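Local coordinates for protein mandalate racemase/muconate lactonizing enzyme (Unidentified, PDB 4E4U) that is a putative mandelate racemase/muconate lactonizing enzyme of the enolase superfamily, probably acting on a carboxylate substrate by removing a proton from the carbon beside the carboxylate, at residues Y130-P133 and E139-Y142; A162-P167 and I332-M337; R193-V198 and A202-G207. All blocks are in the same frame, centred on the assembly; numbering follows the deposited sequence.

In the fold
All three contacts lie on the same side of the chain's centre and meet around the first strands of the barrel domain. Interaction 1 comes first along the chain, in the loop between strand 125-130 and helix 145-158. Interaction 2 begins on the next strand, 162-165, and reaches across to strand 333-335, far along the chain; interaction 3, helix 181-198 against strand 203-206, falls between its two halves. The centre of interaction 2 is about 12 Å from that of interaction 1 and about 10 Å from that of interaction 3. Strands 125-130, 162-165 and 203-206 are adjacent and parallel; the contacts lie respectively in the loop after the first, across the barrel interior, and on the helical outside.

Interaction 1: residues Y130-P133 and E139-Y142; sequences YLYP and EYDY
Pro133 and Tyr140 bring the two loop segments together, their CA atoms 5.5 Å apart. One backbone hydrogen bond fixes this approach: Asp141 N reaches Pro133 O at 2.8 Å, almost straight at 164° about the hydrogen. The same carbonyl oxygen also receives a CA-H...O contact from Tyr140 CA at 3.2 Å, so two donors from successive residues converge on it. Proline, which lacks an N-H, serves here through its carbonyl, while its ring lies against the backbone oxygen of Asp141, with CG 3.6 Å from Asp141 O.

Beside this bond the tyrosines pack. Tyr132 turns the edge of its ring toward the face of Tyr140, with CD1 over the centre of that face; the centroids are 5.5 Å apart and the planes meet at 58°, an edge-to-face stack. Tyr140 has CG beside its backbone N (chi1 -70°), a setting that swings the ring back over the other segment and puts CE1 3.6 Å from Tyr132 CB. Tyr142 comes in obliquely, its OH 3.5 Å from Tyr132 CD1, while its ring edge, through CE1, meets Leu131 O at 3.6 Å. Tyrosine supplies faces and edges for packing, and its hydroxyl tolerates partial exposure. Asp141 OD1 accepts from Asp143 N, an Asx turn, and from Asp144 N, just before helix 145-158.

This is a beta-alpha loop of the barrel domain, following strand 125-130. Tyr132 lines a pocket with Cys151 and Glu154 that holds (2R,3S)-1,4-dimercaptobutane-2,3-diol, probably from the crystallisation liquor, so it need not be the substrate site.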
loop_
_atom_site.group_PDB
_atom_site.type_symbol
_atom_site.label_atom_id
_atom_site.label_comp_id
_atom_site.label_asym_id
_atom_site.label_seq_id
_atom_site.Cartn_x
_atom_site.Cartn_y
_atom_site.Cartn_z
ATOM N N TYR A 130 -8.640 -38.238 -7.927
ATOM C CA TYR A 130 -9.383 -37.872 -9.121
ATOM C C TYR A 130 -10.438 -38.934 -9.382
ATOM O O TYR A 130 -10.251 -40.115 -9.061
ATOM C CB TYR A 130 -8.459 -37.836 -10.336
ATOM C CG TYR A 130 -8.066 -36.461 -10.821
ATOM C CD1 TYR A 130 -9.015 -35.564 -11.290
ATOM C CD2 TYR A 130 -6.737 -36.071 -10.829
ATOM C CE1 TYR A 130 -8.653 -34.311 -11.745
ATOM C CE2 TYR A 130 -6.362 -34.821 -11.282
ATOM C CZ TYR A 130 -7.327 -33.942 -11.737
ATOM O OH TYR A 130 -6.956 -32.695 -12.185
ATOM N N LEU A 131 -11.541 -38.513 -9.986
ATOM C CA LEU A 131 -12.540 -39.448 -10.472
ATOM C C LEU A 131 -12.063 -40.036 -11.797
ATOM O O LEU A 131 -11.641 -39.300 -12.702
ATOM C CB LEU A 131 -13.879 -38.737 -10.659
ATOM C CG LEU A 131 -14.453 -38.102 -9.391
ATOM C CD1 LEU A 131 -15.758 -37.360 -9.685
ATOM C CD2 LEU A 131 -14.663 -39.159 -8.315
ATOM N N TYR A 132 -12.122 -41.360 -11.911
ATOM C CA TYR A 132 -11.754 -42.046 -13.151
ATOM C C TYR A 132 -12.930 -42.847 -13.708
ATOM O O TYR A 132 -12.891 -44.082 -13.741
ATOM C CB TYR A 132 -10.557 -42.973 -12.916
ATOM C CG TYR A 132 -9.267 -42.246 -12.607
ATOM C CD1 TYR A 132 -8.440 -41.789 -13.625
ATOM C CD2 TYR A 132 -8.871 -42.021 -11.294
ATOM C CE1 TYR A 132 -7.258 -41.124 -13.339
ATOM C CE2 TYR A 132 -7.700 -41.364 -10.999
ATOM C CZ TYR A 132 -6.892 -40.914 -12.020
ATOM O OH TYR A 132 -5.720 -40.258 -11.708
ATOM N N PRO A 133 -13.980 -42.147 -14.168
ATOM C CA PRO A 133 -15.185 -42.833 -14.638
ATOM C C PRO A 133 -14.940 -43.465 -15.999
ATOM O O PRO A 133 -14.233 -42.882 -16.817
ATOM C CB PRO A 133 -16.211 -41.689 -14.766
ATOM C CG PRO A 133 -15.539 -40.451 -14.201
ATOM C CD PRO A 133 -14.084 -40.689 -14.351
ATOM N N GLU A 139 -13.302 -46.825 -21.767
ATOM C CA GLU A 139 -12.418 -45.666 -21.815
ATOM C C GLU A 139 -12.774 -44.697 -20.702
ATOM O O GLU A 139 -13.948 -44.553 -20.353
ATOM C CB GLU A 139 -12.574 -44.947 -23.153
ATOM C CG GLU A 139 -12.460 -45.849 -24.369
ATOM C CD GLU A 139 -13.114 -45.245 -25.599
ATOM O OE1 GLU A 139 -13.768 -44.187 -25.467
ATOM O OE2 GLU A 139 -12.976 -45.830 -26.695
ATOM N N TYR A 140 -11.773 -44.027 -20.145
ATOM C CA TYR A 140 -12.054 -42.993 -19.157
ATOM C C TYR A 140 -12.824 -41.857 -19.830
ATOM O O TYR A 140 -12.464 -41.414 -20.922
ATOM C CB TYR A 140 -10.766 -42.489 -18.493
ATOM C CG TYR A 140 -10.124 -43.517 -17.582
ATOM C CD1 TYR A 140 -10.880 -44.209 -16.643
ATOM C CD2 TYR A 140 -8.766 -43.808 -17.669
ATOM C CE1 TYR A 140 -10.307 -45.153 -15.818
ATOM C CE2 TYR A 140 -8.181 -44.751 -16.843
ATOM C CZ TYR A 140 -8.959 -45.420 -15.921
ATOM O OH TYR A 140 -8.390 -46.364 -15.094
ATOM N N ASP A 141 -13.901 -41.417 -19.183
ATOM C CA ASP A 141 -14.798 -40.406 -19.739
ATOM C C ASP A 141 -14.882 -39.248 -18.758
ATOM O O ASP A 141 -15.412 -39.400 -17.654
ATOM C CB ASP A 141 -16.197 -40.999 -19.981
ATOM C CG ASP A 141 -17.156 -40.022 -20.678
ATOM O OD1 ASP A 141 -17.128 -38.808 -20.390
ATOM O OD2 ASP A 141 -17.959 -40.479 -21.513
ATOM N N TYR A 142 -14.377 -38.094 -19.176
ATOM C CA TYR A 142 -14.328 -36.906 -18.324
ATOM C C TYR A 142 -15.374 -35.870 -18.730
ATOM O O TYR A 142 -15.336 -34.726 -18.282
ATOM C CB TYR A 142 -12.920 -36.302 -18.356
ATOM C CG TYR A 142 -11.867 -37.289 -17.908
ATOM C CD1 TYR A 142 -11.787 -37.687 -16.580
ATOM C CD2 TYR A 142 -10.968 -37.841 -18.813
ATOM C CE1 TYR A 142 -10.837 -38.597 -16.159
ATOM C CE2 TYR A 142 -10.012 -38.754 -18.403
ATOM C CZ TYR A 142 -9.949 -39.127 -17.076
ATOM O OH TYR A 142 -9.002 -40.034 -16.655
#

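Interaction 2: residues A162-P167 and I332-M337; sequences AVKFDP and IQESIM
Ala162 opens the contact by turning its methyl toward Ile332, whose CD1 lies 3.7 Å from Ala162 CB. The CA atoms of these two residues are 8.9 Å apart, too far for direct strand pairing, and the meeting depends on the length of the isoleucine. Ile332 has CG1 anti to its backbone N (chi1 -161°) and continues extended to CD1, so the long branch spans the gap, while the short methyl of alanine meets its end in van der Waals contact.

The next residue to reach across is Lys164, again directed toward the other segment. Its chain leaves the backbone with CG anti to N and bends at chi3 (89°), which brings NZ round to the carboxylate of Glu334. The two chains run nearly perpendicular and meet through NZ and OE2, 3.3 Å apart: a salt bridge whose hydrogen bond is weak. A water reinforces it, accepting from Lys164 NZ at 3.2 Å and donating to Glu334 OE2 at 2.8 Å. Lysine suits the place because its long, flexible chain delivers NZ into a buried polar cluster, where Tyr128 OH and Glu233 join Glu334 and the water around it; Glu334 OE1 is in turn anchored by Leu310 N.

Such polar side chains inside a (beta/alpha)8-type barrel are consistent with the region, near the strand ends, where the active site of enolase-superfamily enzymes lies. Strand 125-130 lies between the two strands and pairs in parallel with each, so the contact bridges over it inside the barrel. On the other flank strand 203-206 pairs with 162-165, and Val163 and Phe165, pointing to the other side of the strand, pack on helix 181-198.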
loop_
_atom_site.group_PDB
_atom_site.type_symbol
_atom_site.label_atom_id
_atom_site.label_comp_id
_atom_site.label_asym_id
_atom_site.label_seq_id
_atom_site.Cartn_x
_atom_site.Cartn_y
_atom_site.Cartn_z
ATOM N N ALA A 162 -13.017 -36.910 -0.067
ATOM C CA ALA A 162 -12.870 -35.835 -1.046
ATOM C C ALA A 162 -12.629 -36.458 -2.411
ATOM O O ALA A 162 -12.018 -37.527 -2.509
ATOM C CB ALA A 162 -11.719 -34.905 -0.672
ATOM N N VAL A 163 -13.124 -35.805 -3.460
ATOM C CA VAL A 163 -12.928 -36.288 -4.826
ATOM C C VAL A 163 -12.616 -35.099 -5.723
ATOM O O VAL A 163 -13.092 -33.987 -5.466
ATOM C CB VAL A 163 -14.163 -37.056 -5.366
ATOM C CG1 VAL A 163 -14.384 -38.347 -4.576
ATOM C CG2 VAL A 163 -15.417 -36.168 -5.343
ATOM N N LYS A 164 -11.810 -35.324 -6.761
ATOM C CA LYS A 164 -11.389 -34.247 -7.657
ATOM C C LYS A 164 -11.791 -34.530 -9.104
ATOM O O LYS A 164 -11.822 -35.679 -9.541
ATOM C CB LYS A 164 -9.879 -34.032 -7.555
ATOM C CG LYS A 164 -9.389 -32.778 -8.268
ATOM C CD LYS A 164 -8.049 -32.299 -7.713
ATOM C CE LYS A 164 -6.878 -32.937 -8.430
ATOM N NZ LYS A 164 -5.555 -32.405 -7.970
ATOM N N PHE A 165 -12.093 -33.472 -9.851
ATOM C CA PHE A 165 -12.501 -33.598 -11.257
ATOM C C PHE A 165 -12.244 -32.266 -11.953
ATOM O O PHE A 165 -12.238 -31.217 -11.302
ATOM C CB PHE A 165 -13.982 -34.020 -11.382
ATOM C CG PHE A 165 -14.908 -33.214 -10.522
ATOM C CD1 PHE A 165 -15.097 -33.545 -9.188
ATOM C CD2 PHE A 165 -15.575 -32.111 -11.041
ATOM C CE1 PHE A 165 -15.933 -32.779 -8.380
ATOM C CE2 PHE A 165 -16.412 -31.346 -10.242
ATOM C CZ PHE A 165 -16.593 -31.683 -8.911
ATOM N N ASP A 166 -11.999 -32.309 -13.264
ATOM C CA ASP A 166 -11.802 -31.089 -14.053
ATOM C C ASP A 166 -12.685 -31.078 -15.299
ATOM O O ASP A 166 -12.317 -31.640 -16.339
ATOM C CB ASP A 166 -10.337 -30.915 -14.473
ATOM C CG ASP A 166 -10.111 -29.617 -15.242
ATOM O OD1 ASP A 166 -11.078 -28.846 -15.405
ATOM O OD2 ASP A 166 -8.976 -29.357 -15.687
ATOM N N PRO A 167 -13.853 -30.424 -15.206
ATOM C CA PRO A 167 -14.785 -30.349 -16.334
ATOM C C PRO A 167 -14.588 -29.099 -17.202
ATOM O O PRO A 167 -15.451 -28.788 -18.030
ATOM C CB PRO A 167 -16.146 -30.310 -15.633
ATOM C CG PRO A 167 -15.872 -29.556 -14.371
ATOM C CD PRO A 167 -14.428 -29.843 -13.979
ATOM N N ILE A 332 -4.560 -32.663 3.171
ATOM C CA ILE A 332 -4.961 -33.890 2.488
ATOM C C ILE A 332 -3.866 -34.275 1.498
ATOM O O ILE A 332 -3.118 -33.413 1.031
ATOM C CB ILE A 332 -6.319 -33.670 1.761
ATOM C CG1 ILE A 332 -7.019 -34.989 1.422
ATOM C CG2 ILE A 332 -6.152 -32.752 0.544
ATOM C CD1 ILE A 332 -8.471 -34.771 1.015
ATOM N N GLN A 333 -3.777 -35.563 1.176
ATOM C CA GLN A 333 -2.759 -36.068 0.260
ATOM C C GLN A 333 -3.406 -36.646 -0.981
ATOM O O GLN A 333 -4.276 -37.508 -0.891
ATOM C CB GLN A 333 -1.901 -37.139 0.942
ATOM C CG GLN A 333 -0.976 -37.905 -0.002
ATOM C CD GLN A 333 0.132 -37.050 -0.591
ATOM O OE1 GLN A 333 0.885 -36.401 0.138
ATOM N NE2 GLN A 333 0.242 -37.050 -1.915
ATOM N N GLU A 334 -2.973 -36.177 -2.143
ATOM C CA GLU A 334 -3.475 -36.721 -3.388
ATOM C C GLU A 334 -3.068 -38.175 -3.517
ATOM O O GLU A 334 -1.896 -38.532 -3.329
ATOM C CB GLU A 334 -2.950 -35.934 -4.590
ATOM C CG GLU A 334 -3.558 -36.398 -5.915
ATOM C CD GLU A 334 -3.431 -35.369 -7.025
ATOM O OE1 GLU A 334 -2.542 -34.496 -6.928
ATOM O OE2 GLU A 334 -4.232 -35.429 -7.985
ATOM N N SER A 335 -4.044 -39.016 -3.831
ATOM C CA SER A 335 -3.796 -40.422 -4.095
ATOM C C SER A 335 -4.252 -40.769 -5.491
ATOM O O SER A 335 -5.203 -40.184 -6.006
ATOM C CB SER A 335 -4.520 -41.288 -3.072
ATOM O OG SER A 335 -4.030 -40.997 -1.785
ATOM N N ILE A 336 -3.559 -41.713 -6.115
ATOM C CA ILE A 336 -3.970 -42.185 -7.426
ATOM C C ILE A 336 -4.821 -43.419 -7.182
ATOM O O ILE A 336 -4.310 -44.515 -6.950
ATOM C CB ILE A 336 -2.770 -42.435 -8.348
ATOM C CG1 ILE A 336 -2.020 -41.112 -8.559
ATOM C CG2 ILE A 336 -3.237 -42.999 -9.676
ATOM C CD1 ILE A 336 -0.749 -41.209 -9.374
ATOM N N MET A 337 -6.136 -43.205 -7.189
ATOM C CA MET A 337 -7.096 -44.209 -6.737
ATOM C C MET A 337 -6.676 -44.710 -5.356
ATOM O O MET A 337 -6.447 -43.885 -4.471
ATOM C CB MET A 337 -7.286 -45.308 -7.784
ATOM C CG MET A 337 -7.871 -44.718 -9.062
ATOM S SD MET A 337 -8.339 -45.882 -10.327
ATOM C CE MET A 337 -6.737 -46.474 -10.770
HETATM O O HOH W 1 -3.321 -33.672 -9.912
#

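Interaction 3: residues R193-V198 and A202-G207; sequences RVREAV and ADLLFG
Leu204 is the apolar centre, its CD2 methyl resting 3.5 Å from Val194 CG1. The two side chains lie alongside each other, pointing opposite ways, branch against branch, as suits beta-branched and gamma-branched residues packed between helix and sheet. One helical turn later Val198 takes over: its CB is 4.0 Å from Ala202 CB, and CG2 sits 3.5 Å from Ala202 O. Alanine's small side chain suits this place, where the chain has just left the helix and Val198 and Ala202 have CA atoms 5.8 Å apart.

The axes of 193-198 and 203-206 run nearly antiparallel, at 156°, and come within 9.3 Å of each other. This is the helix packing on the second strand of the beta-alpha-beta unit formed by strand 162-165, helix 181-198 and strand 203-206, the repeating element of the TIM-barrel-like domain, with the helix covering the outside of the parallel strands.

At the polar edge Arg195 joins apolar and polar contact. Bends at chi2 and chi3 fold its chain over Leu204, so that Leu204 CG lies against one face of the guanidinium, away from the centre of the group and 3.5 Å from Arg195 NH2. The edge does the hydrogen bonding: NH1 donates to Ala202 O, which lies in the guanidinium plane, at 3.0 Å and 143°, and also to Gly199 O, while NH2 donates to Tyr227 O and to a water. That water donates to Asp203 OD1 at 2.7 Å and accepts from Leu204 N, and Asp203 OD1 is also in a salt bridge with Arg219 of the second subunit.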
loop_
_atom_site.group_PDB
_atom_site.type_symbol
_atom_site.label_atom_id
_atom_site.label_comp_id
_atom_site.label_asym_id
_atom_site.label_seq_id
_atom_site.Cartn_x
_atom_site.Cartn_y
_atom_site.Cartn_z
ATOM N N ARG A 193 -24.173 -32.423 -9.816
ATOM C CA ARG A 193 -24.397 -33.866 -9.840
ATOM C C ARG A 193 -23.514 -34.613 -8.844
ATOM O O ARG A 193 -23.976 -35.538 -8.180
ATOM C CB ARG A 193 -24.203 -34.422 -11.252
ATOM C CG ARG A 193 -25.211 -33.898 -12.269
ATOM C CD ARG A 193 -26.618 -34.417 -12.006
ATOM N NE ARG A 193 -27.604 -33.715 -12.827
ATOM C CZ ARG A 193 -27.784 -33.916 -14.131
ATOM N NH1 ARG A 193 -27.044 -34.802 -14.788
ATOM N NH2 ARG A 193 -28.709 -33.225 -14.785
ATOM N N VAL A 194 -22.249 -34.218 -8.744
ATOM C CA VAL A 194 -21.343 -34.857 -7.791
ATOM C C VAL A 194 -21.779 -34.549 -6.354
ATOM O O VAL A 194 -21.824 -35.451 -5.522
ATOM C CB VAL A 194 -19.855 -34.504 -8.026
ATOM C CG1 VAL A 194 -18.985 -35.149 -6.955
ATOM C CG2 VAL A 194 -19.413 -34.981 -9.408
ATOM N N ARG A 195 -22.128 -33.292 -6.069
ATOM C CA ARG A 195 -22.647 -32.952 -4.744
ATOM C C ARG A 195 -23.886 -33.782 -4.393
ATOM O O ARG A 195 -23.999 -34.271 -3.270
ATOM C CB ARG A 195 -22.954 -31.457 -4.613
ATOM C CG ARG A 195 -23.647 -31.087 -3.300
ATOM C CD ARG A 195 -22.776 -31.391 -2.082
ATOM N NE ARG A 195 -21.676 -30.438 -1.959
ATOM C CZ ARG A 195 -20.445 -30.751 -1.556
ATOM N NH1 ARG A 195 -20.147 -32.005 -1.229
ATOM N NH2 ARG A 195 -19.512 -29.809 -1.482
ATOM N N GLU A 196 -24.805 -33.946 -5.346
ATOM C CA GLU A 196 -26.001 -34.761 -5.111
ATOM C C GLU A 196 -25.614 -36.188 -4.729
ATOM O O GLU A 196 -26.222 -36.796 -3.849
ATOM C CB GLU A 196 -26.903 -34.784 -6.353
ATOM C CG GLU A 196 -28.139 -35.672 -6.212
ATOM C CD GLU A 196 -28.985 -35.754 -7.483
ATOM O OE1 GLU A 196 -28.421 -35.688 -8.601
ATOM O OE2 GLU A 196 -30.223 -35.894 -7.357
ATOM N N ALA A 197 -24.583 -36.710 -5.383
ATOM C CA ALA A 197 -24.158 -38.089 -5.168
ATOM C C ALA A 197 -23.425 -38.306 -3.842
ATOM O O ALA A 197 -23.546 -39.373 -3.246
ATOM C CB ALA A 197 -23.295 -38.558 -6.333
ATOM N N VAL A 198 -22.664 -37.315 -3.384
ATOM C CA VAL A 198 -21.847 -37.495 -2.185
ATOM C C VAL A 198 -22.409 -36.809 -0.943
ATOM O O VAL A 198 -21.981 -37.108 0.174
ATOM C CB VAL A 198 -20.370 -37.051 -2.393
ATOM C CG1 VAL A 198 -19.768 -37.764 -3.596
ATOM C CG2 VAL A 198 -20.253 -35.523 -2.537
ATOM N N ALA A 202 -18.284 -36.094 1.279
ATOM C CA ALA A 202 -17.019 -35.823 0.606
ATOM C C ALA A 202 -16.970 -34.395 0.103
ATOM O O ALA A 202 -17.952 -33.876 -0.438
ATOM C CB ALA A 202 -16.802 -36.795 -0.548
ATOM N N ASP A 203 -15.823 -33.762 0.296
ATOM C CA ASP A 203 -15.581 -32.469 -0.316
ATOM C C ASP A 203 -15.392 -32.578 -1.824
ATOM O O ASP A 203 -14.906 -33.597 -2.334
ATOM C CB ASP A 203 -14.341 -31.817 0.300
ATOM C CG ASP A 203 -14.641 -31.119 1.616
ATOM O OD1 ASP A 203 -15.421 -30.137 1.615
ATOM O OD2 ASP A 203 -14.087 -31.542 2.656
ATOM N N LEU A 204 -15.792 -31.518 -2.523
ATOM C CA LEU A 204 -15.507 -31.376 -3.942
ATOM C C LEU A 204 -14.206 -30.613 -4.115
ATOM O O LEU A 204 -14.022 -29.538 -3.532
ATOM C CB LEU A 204 -16.608 -30.572 -4.635
ATOM C CG LEU A 204 -18.059 -31.004 -4.453
ATOM C CD1 LEU A 204 -18.991 -30.100 -5.244
ATOM C CD2 LEU A 204 -18.232 -32.426 -4.882
ATOM N N LEU A 205 -13.309 -31.165 -4.921
ATOM C CA LEU A 205 -12.062 -30.501 -5.275
ATOM C C LEU A 205 -12.158 -30.155 -6.748
ATOM O O LEU A 205 -12.207 -31.045 -7.598
ATOM C CB LEU A 205 -10.872 -31.426 -5.016
ATOM C CG LEU A 205 -10.837 -32.045 -3.624
ATOM C CD1 LEU A 205 -9.703 -33.033 -3.506
ATOM C CD2 LEU A 205 -10.723 -30.976 -2.569
ATOM N N PHE A 206 -12.233 -28.866 -7.057
ATOM C CA PHE A 206 -12.409 -28.472 -8.443
ATOM C C PHE A 206 -11.027 -28.378 -9.080
ATOM O O PHE A 206 -10.298 -27.407 -8.866
ATOM C CB PHE A 206 -13.203 -27.169 -8.564
ATOM C CG PHE A 206 -13.788 -26.967 -9.921
ATOM C CD1 PHE A 206 -15.008 -27.537 -10.259
ATOM C CD2 PHE A 206 -13.101 -26.236 -10.872
ATOM C CE1 PHE A 206 -15.537 -27.362 -11.518
ATOM C CE2 PHE A 206 -13.623 -26.057 -12.132
ATOM C CZ PHE A 206 -14.839 -26.619 -12.458
ATOM N N GLY A 207 -10.666 -29.419 -9.825
ATOM C CA GLY A 207 -9.282 -29.662 -10.188
ATOM C C GLY A 207 -8.831 -29.095 -11.513
ATOM O O GLY A 207 -8.239 -29.807 -12.333
HETATM O O HOH W 2 -16.718 -29.472 -0.670
#